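Local coordinates for Trm112p-like protein (Encephalitozoon cuniculi, PDB 3Q87) that binds zinc and probably activates methyltransferases that act in translation, among them Mtq2, with which it forms the complex that methylates the termination factor eRF1, at residues 46-49 with 50-53. Sequence-based numbering, arbitrary orientation.
Sequences TENG and GERL
At the edge of the Arg-52 guanidinium, near its plane, sits the carboxylate oxygen OE1 of Glu-47, and the two flat groups are turned 59° against each other. This is a long salt bridge, Glu-47 OE1 to Arg-52 NH1 3.9 Å, laid over a break in helix 42-59 of the Trm112p-like fold. Both side chains run the same way; each places CG anti to its own carbonyl carbon and then stretches out. The stronger partner of Arg-52 NH1 is the carbonyl O of Met-44, and Glu-47 OE2 bonds to His-43 ND1. A second pair of flat groups, the Asn-48 amide and the Glu-51 carboxylate, lie side by side and point the same way, with planes only 29° apart. Asn-48 ND2 lies 3.4 Å from Glu-51 OE2, at a poor angle for a hydrogen bond, and the CB atoms of Asn-48 and Glu-51 also touch, while Glu-51 OE1 pairs with Lys-19.

The backbone explains the break. Asn-48, Gly-49 and Gly-50 all have positive phi, which glycine tolerates easily at the last two positions. Gly-50 N nevertheless bonds to Thr-46 O at 2.8 Å, and weakly to Glu-47 O. Glu-51 N also reaches Glu-47 O, at 3.2 Å, and helical backbone angles return from Glu-51 on, although Arg-52 N has no bond to the preceding turn. Beyond it, Leu-53 packs on helices 70-78 and 84-91. A water joins Glu-47 and Arg-52 across the kink, donating to Glu-47 O and accepting from Arg-52 N, its oxygen 2.9 Å from each of those two atoms.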
ATOM      1  N   THR A  46     -14.911  10.216   8.635  1.00 39.76           N
ATOM      2  CA  THR A  46     -15.721  11.190   9.380  1.00 44.82           C
ATOM      3  C   THR A  46     -16.389  12.185   8.443  1.00 34.64           C
ATOM      4  O   THR A  46     -17.553  12.527   8.629  1.00 50.98           O
ATOM      5  CB  THR A  46     -14.920  11.992  10.468  1.00 38.20           C
ATOM      6  OG1 THR A  46     -13.779  12.638   9.885  1.00 37.85           O
ATOM      7  CG2 THR A  46     -14.483  11.099  11.619  1.00 40.50           C
ATOM      8  N   GLU A  47     -15.649  12.648   7.440  1.00 36.23           N
ATOM      9  CA  GLU A  47     -16.144  13.684   6.536  1.00 43.37           C
ATOM     10  C   GLU A  47     -17.562  13.415   6.030  1.00 42.84           C
ATOM     11  O   GLU A  47     -17.968  12.262   5.889  1.00 42.24           O
ATOM     12  CB  GLU A  47     -15.193  13.860   5.358  1.00 38.83           C
ATOM     13  CG  GLU A  47     -13.829  14.404   5.753  1.00 60.89           C
ATOM     14  CD  GLU A  47     -12.789  14.180   4.676  1.00 64.90           C
ATOM     15  OE1 GLU A  47     -13.167  13.678   3.591  1.00 64.29           O
ATOM     16  OE2 GLU A  47     -11.603  14.498   4.917  1.00 62.01           O
ATOM     17  N   ASN A  48     -18.299  14.487   5.741  1.00 51.75           N
ATOM     18  CA  ASN A  48     -19.700  14.382   5.343  1.00 33.71           C
ATOM     19  C   ASN A  48     -20.483  13.491   6.276  1.00 43.93           C
ATOM     20  O   ASN A  48     -21.227  12.615   5.835  1.00 44.27           O
ATOM     21  CB  ASN A  48     -19.843  13.857   3.917  1.00 48.35           C
ATOM     22  CG  ASN A  48     -20.164  14.951   2.923  1.00 63.48           C
ATOM     23  OD1 ASN A  48     -19.524  16.004   2.916  1.00 74.38           O
ATOM     24  ND2 ASN A  48     -21.163  14.709   2.072  1.00 45.97           N
ATOM     25  N   GLY A  49     -20.302  13.710   7.569  1.00 39.79           N
ATOM     26  CA  GLY A  49     -21.047  12.963   8.558  1.00 41.62           C
ATOM     27  C   GLY A  49     -20.963  11.467   8.352  1.00 48.87           C
ATOM     28  O   GLY A  49     -21.973  10.767   8.454  1.00 38.61           O
ATOM     29  N   GLY A  50     -19.758  10.985   8.057  1.00 44.38           N
ATOM     30  CA  GLY A  50     -19.491   9.559   7.987  1.00 37.03           C
ATOM     31  C   GLY A  50     -19.969   8.939   6.693  1.00 34.40           C
ATOM     32  O   GLY A  50     -20.373   7.777   6.659  1.00 38.77           O
ATOM     33  N   GLU A  51     -19.911   9.720   5.622  1.00 32.39           N
ATOM     34  CA  GLU A  51     -20.361   9.261   4.318  1.00 33.25           C
ATOM     35  C   GLU A  51     -19.756   7.919   3.903  1.00 29.63           C
ATOM     36  O   GLU A  51     -20.479   7.016   3.477  1.00 31.67           O
ATOM     37  CB  GLU A  51     -20.090  10.315   3.244  1.00 32.61           C
ATOM     38  CG  GLU A  51     -20.449   9.833   1.848  1.00 40.15           C
ATOM     39  CD  GLU A  51     -20.133  10.846   0.778  1.00 48.66           C
ATOM     40  OE1 GLU A  51     -20.533  10.615  -0.381  1.00 53.47           O
ATOM     41  OE2 GLU A  51     -19.489  11.870   1.093  1.00 58.15           O
ATOM     42  N   ARG A  52     -18.438   7.786   4.010  1.00 31.39           N
ATOM     43  CA  ARG A  52     -17.784   6.546   3.591  1.00 29.90           C
ATOM     44  C   ARG A  52     -18.312   5.344   4.378  1.00 29.49           C
ATOM     45  O   ARG A  52     -18.513   4.260   3.811  1.00 29.46           O
ATOM     46  CB  ARG A  52     -16.250   6.651   3.665  1.00 21.83           C
ATOM     47  CG  ARG A  52     -15.663   7.599   2.629  1.00 27.95           C
ATOM     48  CD  ARG A  52     -14.183   7.352   2.375  1.00 25.07           C
ATOM     49  NE  ARG A  52     -13.739   8.013   1.153  1.00 26.11           N
ATOM     50  CZ  ARG A  52     -13.301   9.273   1.076  1.00 30.70           C
ATOM     51  NH1 ARG A  52     -13.228  10.038   2.155  1.00 25.58           N
ATOM     52  NH2 ARG A  52     -12.922   9.771  -0.096  1.00 38.28           N
ATOM     53  N   LEU A  53     -18.559   5.546   5.672  1.00 27.02           N
ATOM     54  CA  LEU A  53     -19.101   4.492   6.528  1.00 23.30           C
ATOM     55  C   LEU A  53     -20.519   4.091   6.134  1.00 27.03           C
ATOM     56  O   LEU A  53     -20.854   2.908   6.096  1.00 23.91           O
ATOM     57  CB  LEU A  53     -19.092   4.933   7.990  1.00 31.17           C
ATOM     58  CG  LEU A  53     -17.715   5.187   8.601  1.00 29.00           C
ATOM     59  CD1 LEU A  53     -17.863   5.594  10.049  1.00 33.40           C
ATOM     60  CD2 LEU A  53     -16.865   3.938   8.486  1.00 29.99           C
TER
HETATM   61  O   HOH W   1     -16.624   9.892   4.974  1.00 27.85           O